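Local structure of eukaryotic translation initiation factor 5A-2 (Arabidopsis thaliana, 3HKS) at residues Q29-I34 / H86-P91; V50-S55 / C65-I70; D71-K76 / S147-M152. The protein promotes translation elongation and termination, binding between the ribosomal E and P sites to rescue ribosomes stalled at polyproline and other difficult sequences. All blocks are in the same frame, centred on the assembly; numbering follows the deposited sequence.

Coming from the N terminus, the chain first lays down 29-34, which waits until 86-91 returns beside it; contact 1 thus closes a loop that spans most of the N-terminal SH3-like domain. Contact 2, the hairpin pairing of 50-55 with 65-70, sits wholly within that loop, and its Phe67 packs on Ala31, Ile34 and Cys88 of contact 1. The turn 71-76 follows directly and is met much later by 147-152, so contact 3 comes in series after contact 2 and crosses contact 1. It joins the N-terminal domain to the OB-fold domain, where Ser151 and Met152 also touch Pro91, at the end of contact 1.

Contact 1 of 3, residues Q29-I34 / H86-P91; sequences QSAGNI and HNCDVP
Ile34 and Val90 meet because chi2 of Ile34, at -74°, swings CD1 round to CG2 of Val90, the branch that stands anti to its own carbonyl carbon. The two methyls are 3.6 Å apart, Ile34 CD1 to Val90 CG2, and the side chains run past each other in opposite directions. Gln29 uses the same methyl from another direction: its CG is anti to the backbone N (chi1 -179°), the chain stays extended beyond that, and OE1 comes to 3.6 Å from Val90 CG2. This is a carbon-oxygen packing contact. Nearer the turn, Ala31 CB rests on Cys88 SG at 3.7 Å.

The backbone underneath is an antiparallel pairing of strand 26-30 with the start of strand 87-103, part of the SH3-like barrel of the N-terminal domain. Gln29 and Cys88 form a hydrogen-bonded pair: Gln29 N donates to Cys88 O at 3.0 Å, and Cys88 N returns a bond of 2.7 Å to Gln29 O. Ser30 and Asn87 make the next, non-hydrogen-bonded pair. Beyond it Ala31 N gives His86 O a straight bond of 2.8 Å, with 164° at the hydrogen, just where the chain leaves the strand for the short 3-10 turn 31-33. At that turn Asn33 ND2 makes a bent hydrogen bond to Ser30 OG at 2.9 Å. Ala31, Ile34 and Cys88 pack against Phe67 of strand 64-71, while Val82 of strand 77-83 touches both Ala31 and Cys88.

Contact 2 of 3, residues V50-S55 / C65-I70; sequences VEVSTS and CHFVAI
Val52 and Phe67 lie side by side, pointing the same way, with Val52 CG1 4.1 Å from Phe67 CE1, on the face that packs into the domain interior through the buried Phe67 and Cys65. Phe67 CG is anti to its carbonyl carbon (chi1 -62°), and the end of the side chain comes nearer to 50-55 than its base does; the ring also packs on Ile40 and Val82. Cys65 has Thr54 across from it on the same face.

The strands are the two arms of the antiparallel hairpin 45-55/64-71 in the SH3-like domain. The loop joining them contains Lys59, unmodified here and, by similarity with relatives, the site of hypusine. Near Val68 the ladder has a classic beta bulge: Val50 N, at 3.0 Å, and Glu51 N, at 3.2 Å, both donate to Val68 O, two bonds on one carbonyl. Val68 N answers with a nearly straight bond to Glu51 O (176° at the hydrogen). Further along, Ser53 and His66 pair through both backbone N-H groups, His66 N reaching Ser53 O at 2.6 Å.

The other face is more polar and nearer solvent. Glu51 runs alongside Val68, CB to CB 3.8 Å, and the extended chain of this exposed residue keeps its carboxylate beside the Val68 methyls, OE2 3.9 Å from Val68 CG2. A bound water joins Ser53 OG to His66 O, donating to the latter at 3.0 Å. The imidazole of His66 is fixed at its rim by Ser55, whose OG lies near the ring plane and shares a hydrogen bond of 2.6 Å with His66 NE2; either atom could be the donor.

Contact 3 of 3, residues D71-K76 / S147-M152; sequences DIFTAK and SVMSSM
The backbone of Phe73, whose ring edge meets the backbone around Met149, is held by Asp71 OD1, which takes two backbone N-H groups. Phe73 N donates at 2.9 Å, nearly along the C-O axis of Asp71 OD1, and Thr74 N at 3.1 Å to the same Asp71 OD1, from well above the carboxylate plane. The first bond makes an Asx turn and the second an Asx motif, so one carboxylate oxygen shapes the start of the loop. The other oxygen, OD2, is in a salt bridge with Arg45, which probably steadies the negative charge.

From that loop two side chains, Ile72 and Phe73, reach over to strand 142-151 and meet it by van der Waals packing. Met149 bends at chi3 (65°), and this places CE in a corner made by Ile72 and Phe73: the methyl is 3.3 Å from Ile72 O, 3.8 Å from Ile72 CD1 and equally near Phe73 CE1. Here the N-terminal SH3-like domain meets the C-terminal OB-fold domain; the joint lies close to the middle of this elongated chain.

The phenyl ring comes in edge first. Phe73 CE1 is 3.7 Å from Met149 O, close to the ring plane, and CE2 approaches Ser151 O in the same way. Ile72 CG1 lies over one face, 3.8 Å above the plane and offset toward the rim, while Arg45, Pro46, Glu154 and Gln156 also touch the Phe73 side chain. Ile72 CD1 goes on to Ser151 CB at 3.8 Å. The hydroxyl of that buried serine is occupied by a different partner, a hydrogen bond between Ser151 OG and the carbonyl of His92 on strand 87-103.

Contact 1 of 3, residues Q29-I34 / H86-P91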
ATOM      1  N   GLN A  29       3.513 -16.076   8.246  1.00 12.38           N
ATOM      2  CA  GLN A  29       2.371 -16.936   7.951  1.00 12.31           C
ATOM      3  C   GLN A  29       2.809 -18.010   6.951  1.00 12.07           C
ATOM      4  O   GLN A  29       3.541 -17.712   6.004  1.00 11.93           O
ATOM      5  CB  GLN A  29       1.224 -16.099   7.383  1.00 11.91           C
ATOM      6  CG  GLN A  29      -0.052 -16.872   7.054  1.00 11.70           C
ATOM      7  CD  GLN A  29      -1.151 -15.943   6.585  1.00 12.41           C
ATOM      8  OE1 GLN A  29      -0.883 -14.954   5.907  1.00 13.91           O
ATOM      9  NE2 GLN A  29      -2.393 -16.240   6.965  1.00 10.41           N
ATOM     10  N   SER A  30       2.375 -19.250   7.175  1.00 11.55           N
ATOM     11  CA  SER A  30       2.811 -20.370   6.354  1.00 11.83           C
ATOM     12  C   SER A  30       2.391 -20.125   4.923  1.00 12.06           C
ATOM     13  O   SER A  30       1.284 -19.639   4.682  1.00 12.62           O
ATOM     14  CB  SER A  30       2.272 -21.703   6.872  1.00 10.96           C
ATOM     15  OG  SER A  30       0.863 -21.768   6.741  1.00 12.70           O
ATOM     16  N   ALA A  31       3.285 -20.442   3.981  1.00 12.14           N
ATOM     17  CA  ALA A  31       3.021 -20.231   2.559  1.00 12.47           C
ATOM     18  C   ALA A  31       1.723 -20.884   2.102  1.00 13.04           C
ATOM     19  O   ALA A  31       1.021 -20.337   1.250  1.00 13.86           O
ATOM     20  CB  ALA A  31       4.201 -20.707   1.719  1.00 12.02           C
ATOM     21  N   GLY A  32       1.381 -22.035   2.690  1.00 13.62           N
ATOM     22  CA  GLY A  32       0.138 -22.753   2.358  1.00 13.99           C
ATOM     23  C   GLY A  32      -1.141 -22.013   2.725  1.00 14.40           C
ATOM     24  O   GLY A  32      -2.229 -22.350   2.248  1.00 14.55           O
ATOM     25  N   ASN A  33      -1.017 -20.998   3.573  1.00 15.11           N
ATOM     26  CA  ASN A  33      -2.174 -20.173   3.972  1.00 15.86           C
ATOM     27  C   ASN A  33      -2.343 -18.904   3.128  1.00 15.58           C
ATOM     28  O   ASN A  33      -3.364 -18.248   3.212  1.00 16.28           O
ATOM     29  CB  ASN A  33      -2.096 -19.806   5.459  1.00 15.83           C
ATOM     30  CG  ASN A  33      -2.710 -20.865   6.359  1.00 16.71           C
ATOM     31  OD1 ASN A  33      -3.861 -21.251   6.182  1.00 19.95           O
ATOM     32  ND2 ASN A  33      -1.946 -21.326   7.340  1.00 16.30           N
ATOM     33  N   ILE A  34      -1.340 -18.571   2.322  1.00 15.74           N
ATOM     34  CA  ILE A  34      -1.397 -17.400   1.448  1.00 15.89           C
ATOM     35  C   ILE A  34      -2.382 -17.611   0.295  1.00 16.81           C
ATOM     36  O   ILE A  34      -2.399 -18.672  -0.348  1.00 16.75           O
ATOM     37  CB  ILE A  34      -0.006 -17.007   0.883  1.00 15.70           C
ATOM     38  CG1 ILE A  34       1.070 -16.960   1.983  1.00 14.73           C
ATOM     39  CG2 ILE A  34      -0.079 -15.687   0.078  1.00 15.34           C
ATOM     40  CD1 ILE A  34       1.013 -15.795   2.897  1.00 12.62           C
ATOM     41  N   HIS A  86       6.792 -23.651   5.212  1.00 12.05           N
ATOM     42  CA  HIS A  86       7.643 -22.547   5.657  1.00 12.44           C
ATOM     43  C   HIS A  86       6.803 -21.265   5.745  1.00 12.35           C
ATOM     44  O   HIS A  86       5.802 -21.123   5.040  1.00 11.95           O
ATOM     45  CB  HIS A  86       8.821 -22.297   4.691  1.00 12.65           C
ATOM     46  CG  HIS A  86       9.960 -23.268   4.814  1.00 14.03           C
ATOM     47  ND1 HIS A  86       9.810 -24.566   5.264  1.00 16.61           N
ATOM     48  CD2 HIS A  86      11.270 -23.134   4.496  1.00 13.80           C
ATOM     49  CE1 HIS A  86      10.978 -25.182   5.236  1.00 13.67           C
ATOM     50  NE2 HIS A  86      11.879 -24.337   4.769  1.00 15.16           N
ATOM     51  N   ASN A  87       7.214 -20.336   6.607  1.00 12.12           N
ATOM     52  CA  ASN A  87       6.553 -19.032   6.700  1.00 13.03           C
ATOM     53  C   ASN A  87       6.976 -18.112   5.589  1.00 13.63           C
ATOM     54  O   ASN A  87       8.141 -18.064   5.214  1.00 13.45           O
ATOM     55  CB  ASN A  87       6.857 -18.311   8.019  1.00 11.94           C
ATOM     56  CG  ASN A  87       6.294 -19.005   9.197  1.00 12.26           C
ATOM     57  OD1 ASN A  87       5.235 -19.607   9.120  1.00 11.71           O
ATOM     58  ND2 ASN A  87       7.000 -18.934  10.311  1.00 11.85           N
ATOM     59  N   CYS A  88       6.008 -17.370   5.077  1.00 14.48           N
ATOM     60  CA  CYS A  88       6.294 -16.158   4.328  1.00 15.54           C
ATOM     61  C   CYS A  88       6.277 -15.016   5.330  1.00 15.47           C
ATOM     62  O   CYS A  88       5.697 -15.137   6.405  1.00 15.40           O
ATOM     63  CB  CYS A  88       5.218 -15.939   3.267  1.00 16.12           C
ATOM     64  SG  CYS A  88       5.296 -17.149   1.965  1.00 19.10           S
ATOM     65  N   ASP A  89       6.945 -13.929   4.994  1.00 15.91           N
ATOM     66  CA  ASP A  89       6.682 -12.648   5.650  1.00 16.49           C
ATOM     67  C   ASP A  89       5.529 -11.965   4.933  1.00 15.68           C
ATOM     68  O   ASP A  89       5.556 -11.810   3.726  1.00 15.65           O
ATOM     69  CB  ASP A  89       7.923 -11.770   5.626  1.00 16.71           C
ATOM     70  CG  ASP A  89       8.988 -12.269   6.554  1.00 18.95           C
ATOM     71  OD1 ASP A  89       8.654 -12.673   7.695  1.00 20.39           O
ATOM     72  OD2 ASP A  89      10.160 -12.244   6.148  1.00 20.80           O
ATOM     73  N   VAL A  90       4.503 -11.600   5.683  1.00 15.23           N
ATOM     74  CA  VAL A  90       3.360 -10.900   5.124  1.00 14.86           C
ATOM     75  C   VAL A  90       3.390  -9.445   5.599  1.00 15.10           C
ATOM     76  O   VAL A  90       3.408  -9.200   6.796  1.00 15.16           O
ATOM     77  CB  VAL A  90       2.018 -11.572   5.515  1.00 14.71           C
ATOM     78  CG1 VAL A  90       0.825 -10.766   4.970  1.00 13.38           C
ATOM     79  CG2 VAL A  90       1.972 -13.018   5.007  1.00 14.12           C
ATOM     80  N   PRO A  91       3.390  -8.475   4.662  1.00 15.33           N
ATOM     81  CA  PRO A  91       3.445  -7.073   5.102  1.00 15.43           C
ATOM     82  C   PRO A  91       2.074  -6.588   5.568  1.00 15.71           C
ATOM     83  O   PRO A  91       1.055  -6.980   5.004  1.00 15.58           O
ATOM     84  CB  PRO A  91       3.868  -6.332   3.830  1.00 15.27           C
ATOM     85  CG  PRO A  91       3.235  -7.136   2.711  1.00 15.25           C
ATOM     86  CD  PRO A  91       3.313  -8.589   3.190  1.00 15.12           C
TER

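Contact 2 of 3, residues V50-S55 / C65-I70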
ATOM      1  N   VAL A  50      -1.245 -12.280  -6.985  1.00 20.00           N
ATOM      2  CA  VAL A  50      -2.149 -12.403  -8.140  1.00 21.50           C
ATOM      3  C   VAL A  50      -2.302 -13.850  -8.669  1.00 22.38           C
ATOM      4  O   VAL A  50      -3.321 -14.190  -9.280  1.00 22.96           O
ATOM      5  CB  VAL A  50      -1.784 -11.399  -9.307  1.00 21.34           C
ATOM      6  CG1 VAL A  50      -1.990  -9.937  -8.859  1.00 19.94           C
ATOM      7  CG2 VAL A  50      -0.361 -11.614  -9.825  1.00 20.96           C
ATOM      8  N   GLU A  51      -1.311 -14.702  -8.409  1.00 22.84           N
ATOM      9  CA  GLU A  51      -1.386 -16.117  -8.793  1.00 23.68           C
ATOM     10  C   GLU A  51      -0.743 -17.013  -7.728  1.00 23.07           C
ATOM     11  O   GLU A  51       0.357 -16.731  -7.255  1.00 22.90           O
ATOM     12  CB  GLU A  51      -0.707 -16.351 -10.160  1.00 23.99           C
ATOM     13  CG  GLU A  51      -1.278 -15.496 -11.324  1.00 28.42           C
ATOM     14  CD  GLU A  51      -0.431 -15.531 -12.607  1.00 33.70           C
ATOM     15  OE1 GLU A  51      -0.293 -14.466 -13.267  1.00 34.82           O
ATOM     16  OE2 GLU A  51       0.085 -16.622 -12.961  1.00 36.41           O
ATOM     17  N   VAL A  52      -1.438 -18.085  -7.354  1.00 22.79           N
ATOM     18  CA  VAL A  52      -0.866 -19.129  -6.501  1.00 22.26           C
ATOM     19  C   VAL A  52      -1.032 -20.473  -7.189  1.00 22.10           C
ATOM     20  O   VAL A  52      -2.145 -20.838  -7.582  1.00 21.58           O
ATOM     21  CB  VAL A  52      -1.585 -19.247  -5.124  1.00 22.66           C
ATOM     22  CG1 VAL A  52      -0.869 -20.273  -4.230  1.00 22.50           C
ATOM     23  CG2 VAL A  52      -1.690 -17.892  -4.424  1.00 22.00           C
ATOM     24  N   SER A  53       0.072 -21.212  -7.322  1.00 21.34           N
ATOM     25  CA  SER A  53      -0.006 -22.625  -7.707  1.00 20.90           C
ATOM     26  C   SER A  53       0.884 -23.521  -6.829  1.00 20.60           C
ATOM     27  O   SER A  53       1.814 -23.045  -6.166  1.00 20.71           O
ATOM     28  CB  SER A  53       0.292 -22.822  -9.200  1.00 20.51           C
ATOM     29  OG  SER A  53       1.606 -22.431  -9.533  1.00 21.10           O
ATOM     30  N   THR A  54       0.588 -24.813  -6.811  1.00 20.21           N
ATOM     31  CA  THR A  54       1.355 -25.750  -5.992  1.00 19.91           C
ATOM     32  C   THR A  54       1.964 -26.837  -6.858  1.00 19.85           C
ATOM     33  O   THR A  54       1.454 -27.126  -7.945  1.00 19.49           O
ATOM     34  CB  THR A  54       0.492 -26.394  -4.879  1.00 20.12           C
ATOM     35  OG1 THR A  54      -0.647 -27.017  -5.466  1.00 20.05           O
ATOM     36  CG2 THR A  54       0.023 -25.345  -3.858  1.00 18.52           C
ATOM     37  N   SER A  55       3.067 -27.412  -6.377  1.00 19.37           N
ATOM     38  CA  SER A  55       3.673 -28.596  -6.993  1.00 18.96           C
ATOM     39  C   SER A  55       4.209 -29.522  -5.908  1.00 18.73           C
ATOM     40  O   SER A  55       4.521 -29.088  -4.794  1.00 18.64           O
ATOM     41  CB  SER A  55       4.787 -28.222  -7.997  1.00 18.99           C
ATOM     42  OG  SER A  55       5.886 -27.591  -7.367  1.00 18.51           O
ATOM     43  N   CYS A  65       4.578 -23.914  -2.763  1.00 16.31           N
ATOM     44  CA  CYS A  65       3.709 -22.847  -3.270  1.00 16.51           C
ATOM     45  C   CYS A  65       4.503 -21.944  -4.190  1.00 16.70           C
ATOM     46  O   CYS A  65       5.575 -21.467  -3.827  1.00 15.39           O
ATOM     47  CB  CYS A  65       3.123 -22.037  -2.121  1.00 15.92           C
ATOM     48  SG  CYS A  65       2.086 -22.996  -1.031  1.00 17.68           S
ATOM     49  N   HIS A  66       3.965 -21.730  -5.390  1.00 17.36           N
ATOM     50  CA  HIS A  66       4.593 -20.892  -6.398  1.00 18.18           C
ATOM     51  C   HIS A  66       3.799 -19.589  -6.466  1.00 17.65           C
ATOM     52  O   HIS A  66       2.631 -19.590  -6.844  1.00 17.69           O
ATOM     53  CB  HIS A  66       4.581 -21.603  -7.771  1.00 19.03           C
ATOM     54  CG  HIS A  66       5.226 -22.959  -7.767  1.00 21.81           C
ATOM     55  ND1 HIS A  66       6.223 -23.313  -8.650  1.00 24.47           N
ATOM     56  CD2 HIS A  66       5.026 -24.042  -6.975  1.00 23.25           C
ATOM     57  CE1 HIS A  66       6.609 -24.552  -8.404  1.00 24.56           C
ATOM     58  NE2 HIS A  66       5.900 -25.017  -7.391  1.00 23.56           N
ATOM     59  N   PHE A  67       4.435 -18.482  -6.102  1.00 17.48           N
ATOM     60  CA  PHE A  67       3.748 -17.181  -6.057  1.00 17.32           C
ATOM     61  C   PHE A  67       4.101 -16.278  -7.225  1.00 17.73           C
ATOM     62  O   PHE A  67       5.274 -16.135  -7.580  1.00 17.81           O
ATOM     63  CB  PHE A  67       4.065 -16.440  -4.750  1.00 16.19           C
ATOM     64  CG  PHE A  67       3.594 -17.162  -3.527  1.00 15.44           C
ATOM     65  CD1 PHE A  67       2.243 -17.317  -3.276  1.00 12.97           C
ATOM     66  CD2 PHE A  67       4.504 -17.708  -2.635  1.00 14.68           C
ATOM     67  CE1 PHE A  67       1.801 -18.002  -2.151  1.00 13.35           C
ATOM     68  CE2 PHE A  67       4.068 -18.390  -1.496  1.00 13.62           C
ATOM     69  CZ  PHE A  67       2.721 -18.535  -1.258  1.00 12.91           C
ATOM     70  N   VAL A  68       3.077 -15.656  -7.804  1.00 18.09           N
ATOM     71  CA  VAL A  68       3.280 -14.472  -8.652  1.00 18.67           C
ATOM     72  C   VAL A  68       2.609 -13.298  -7.930  1.00 18.65           C
ATOM     73  O   VAL A  68       1.449 -13.387  -7.543  1.00 18.59           O
ATOM     74  CB  VAL A  68       2.708 -14.651 -10.098  1.00 18.83           C
ATOM     75  CG1 VAL A  68       3.036 -13.438 -10.967  1.00 18.52           C
ATOM     76  CG2 VAL A  68       3.259 -15.924 -10.751  1.00 18.40           C
ATOM     77  N   ALA A  69       3.345 -12.209  -7.743  1.00 18.96           N
ATOM     78  CA  ALA A  69       2.838 -11.084  -6.964  1.00 19.82           C
ATOM     79  C   ALA A  69       3.252  -9.739  -7.558  1.00 20.03           C
ATOM     80  O   ALA A  69       4.255  -9.655  -8.263  1.00 20.98           O
ATOM     81  CB  ALA A  69       3.290 -11.206  -5.486  1.00 19.32           C
ATOM     82  N   ILE A  70       2.484  -8.687  -7.277  1.00 20.19           N
ATOM     83  CA  ILE A  70       2.754  -7.361  -7.866  1.00 19.92           C
ATOM     84  C   ILE A  70       3.129  -6.335  -6.792  1.00 19.82           C
ATOM     85  O   ILE A  70       2.352  -6.088  -5.863  1.00 19.02           O
ATOM     86  CB  ILE A  70       1.539  -6.848  -8.713  1.00 20.02           C
ATOM     87  CG1 ILE A  70       1.115  -7.880  -9.778  1.00 20.44           C
ATOM     88  CG2 ILE A  70       1.823  -5.454  -9.329  1.00 19.37           C
ATOM     89  CD1 ILE A  70       2.123  -8.142 -10.874  1.00 20.60           C
TER
HETATM   90  O   HOH W   1       2.125 -19.359  -9.757  1.00 30.46           O

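Contact 3 of 3, residues D71-K76 / S147-M152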
ATOM      1  N   ASP A  71       4.322  -5.756  -6.915  1.00 20.04           N
ATOM      2  CA  ASP A  71       4.781  -4.712  -5.991  1.00 20.99           C
ATOM      3  C   ASP A  71       3.708  -3.618  -5.892  1.00 21.35           C
ATOM      4  O   ASP A  71       3.320  -3.043  -6.917  1.00 21.58           O
ATOM      5  CB  ASP A  71       6.101  -4.133  -6.488  1.00 20.87           C
ATOM      6  CG  ASP A  71       6.727  -3.169  -5.511  1.00 22.16           C
ATOM      7  OD1 ASP A  71       6.026  -2.272  -4.985  1.00 22.44           O
ATOM      8  OD2 ASP A  71       7.947  -3.294  -5.280  1.00 24.29           O
ATOM      9  N   ILE A  72       3.219  -3.349  -4.676  1.00 21.33           N
ATOM     10  CA  ILE A  72       2.058  -2.449  -4.496  1.00 21.14           C
ATOM     11  C   ILE A  72       2.338  -0.956  -4.749  1.00 21.56           C
ATOM     12  O   ILE A  72       1.407  -0.170  -4.904  1.00 21.17           O
ATOM     13  CB  ILE A  72       1.316  -2.659  -3.133  1.00 21.00           C
ATOM     14  CG1 ILE A  72       2.103  -2.073  -1.958  1.00 19.76           C
ATOM     15  CG2 ILE A  72       0.949  -4.151  -2.928  1.00 20.95           C
ATOM     16  CD1 ILE A  72       1.329  -2.082  -0.616  1.00 17.45           C
ATOM     17  N   PHE A  73       3.617  -0.585  -4.799  1.00 22.34           N
ATOM     18  CA  PHE A  73       4.021   0.790  -5.087  1.00 23.86           C
ATOM     19  C   PHE A  73       4.597   0.954  -6.497  1.00 24.87           C
ATOM     20  O   PHE A  73       4.351   1.970  -7.143  1.00 25.60           O
ATOM     21  CB  PHE A  73       5.031   1.297  -4.051  1.00 23.75           C
ATOM     22  CG  PHE A  73       4.487   1.356  -2.650  1.00 23.72           C
ATOM     23  CD1 PHE A  73       3.500   2.279  -2.311  1.00 23.37           C
ATOM     24  CD2 PHE A  73       4.954   0.486  -1.672  1.00 21.96           C
ATOM     25  CE1 PHE A  73       2.992   2.332  -1.026  1.00 23.13           C
ATOM     26  CE2 PHE A  73       4.454   0.536  -0.379  1.00 22.11           C
ATOM     27  CZ  PHE A  73       3.474   1.459  -0.055  1.00 22.96           C
ATOM     28  N   THR A  74       5.355  -0.036  -6.971  1.00 25.65           N
ATOM     29  CA  THR A  74       6.062   0.078  -8.252  1.00 26.19           C
ATOM     30  C   THR A  74       5.368  -0.673  -9.386  1.00 27.05           C
ATOM     31  O   THR A  74       5.686  -0.462 -10.566  1.00 26.69           O
ATOM     32  CB  THR A  74       7.539  -0.368  -8.163  1.00 26.23           C
ATOM     33  OG1 THR A  74       7.612  -1.796  -8.096  1.00 26.01           O
ATOM     34  CG2 THR A  74       8.241   0.246  -6.949  1.00 25.18           C
ATOM     35  N   ALA A  75       4.418  -1.541  -9.026  1.00 27.82           N
ATOM     36  CA  ALA A  75       3.682  -2.360  -9.999  1.00 28.60           C
ATOM     37  C   ALA A  75       4.548  -3.405 -10.725  1.00 28.78           C
ATOM     38  O   ALA A  75       4.089  -4.054 -11.671  1.00 29.01           O
ATOM     39  CB  ALA A  75       2.928  -1.470 -11.012  1.00 28.99           C
ATOM     40  N   LYS A  76       5.792  -3.569 -10.282  1.00 28.88           N
ATOM     41  CA  LYS A  76       6.649  -4.619 -10.829  1.00 29.59           C
ATOM     42  C   LYS A  76       6.206  -6.011 -10.357  1.00 29.07           C
ATOM     43  O   LYS A  76       5.804  -6.193  -9.203  1.00 28.67           O
ATOM     44  CB  LYS A  76       8.116  -4.361 -10.480  1.00 29.82           C
ATOM     45  CG  LYS A  76       8.711  -3.186 -11.264  1.00 32.92           C
ATOM     46  CD  LYS A  76      10.098  -2.797 -10.723  1.00 37.61           C
ATOM     47  CE  LYS A  76      10.714  -1.643 -11.518  1.00 38.70           C
ATOM     48  NZ  LYS A  76      12.104  -1.356 -11.041  1.00 41.58           N
ATOM     49  N   SER A 147      -6.487   9.772   0.622  1.00 18.68           N
ATOM     50  CA  SER A 147      -6.232   8.377   1.007  1.00 18.67           C
ATOM     51  C   SER A 147      -4.752   8.042   0.868  1.00 18.30           C
ATOM     52  O   SER A 147      -4.146   8.319  -0.158  1.00 18.17           O
ATOM     53  CB  SER A 147      -7.055   7.407   0.153  1.00 18.87           C
ATOM     54  OG  SER A 147      -8.434   7.743   0.175  1.00 20.16           O
ATOM     55  N   VAL A 148      -4.181   7.457   1.915  1.00 18.23           N
ATOM     56  CA  VAL A 148      -2.776   7.078   1.932  1.00 18.30           C
ATOM     57  C   VAL A 148      -2.658   5.555   2.068  1.00 18.62           C
ATOM     58  O   VAL A 148      -3.244   4.950   2.979  1.00 18.55           O
ATOM     59  CB  VAL A 148      -2.003   7.787   3.084  1.00 18.45           C
ATOM     60  CG1 VAL A 148      -0.551   7.302   3.160  1.00 17.43           C
ATOM     61  CG2 VAL A 148      -2.064   9.336   2.925  1.00 18.75           C
ATOM     62  N   MET A 149      -1.908   4.941   1.155  1.00 18.80           N
ATOM     63  CA  MET A 149      -1.571   3.520   1.270  1.00 19.12           C
ATOM     64  C   MET A 149      -0.183   3.373   1.879  1.00 18.81           C
ATOM     65  O   MET A 149       0.769   3.983   1.414  1.00 18.78           O
ATOM     66  CB  MET A 149      -1.654   2.815  -0.084  1.00 19.32           C
ATOM     67  CG  MET A 149      -1.670   1.263   0.032  1.00 20.85           C
ATOM     68  SD  MET A 149      -1.824   0.459  -1.574  0.52 20.01           S
ATOM     69  CE  MET A 149      -0.304   0.930  -2.368  1.00 21.06           C
ATOM     70  N   SER A 150      -0.079   2.590   2.944  1.00 18.93           N
ATOM     71  CA  SER A 150       1.200   2.423   3.633  1.00 19.23           C
ATOM     72  C   SER A 150       1.563   0.957   3.874  1.00 19.05           C
ATOM     73  O   SER A 150       0.716   0.137   4.229  1.00 19.21           O
ATOM     74  CB  SER A 150       1.210   3.196   4.951  1.00 18.99           C
ATOM     75  OG  SER A 150       0.270   2.648   5.847  1.00 20.24           O
ATOM     76  N   SER A 151       2.836   0.645   3.668  1.00 19.44           N
ATOM     77  CA  SER A 151       3.364  -0.693   3.917  1.00 19.88           C
ATOM     78  C   SER A 151       4.872  -0.603   4.021  1.00 20.22           C
ATOM     79  O   SER A 151       5.514   0.026   3.182  1.00 19.86           O
ATOM     80  CB  SER A 151       2.972  -1.655   2.788  1.00 19.65           C
ATOM     81  OG  SER A 151       3.170  -3.004   3.155  1.00 19.21           O
ATOM     82  N   MET A 152       5.416  -1.215   5.074  1.00 21.17           N
ATOM     83  CA  MET A 152       6.858  -1.388   5.250  1.00 21.92           C
ATOM     84  C   MET A 152       7.641  -0.068   5.268  1.00 22.62           C
ATOM     85  O   MET A 152       8.725   0.040   4.685  1.00 22.41           O
ATOM     86  CB  MET A 152       7.397  -2.378   4.204  1.00 21.94           C
ATOM     87  CG  MET A 152       6.811  -3.792   4.381  1.00 22.51           C
ATOM     88  SD  MET A 152       7.530  -5.022   3.293  1.00 24.82           S
ATOM     89  CE  MET A 152       9.095  -5.379   4.089  1.00 20.33           C
TER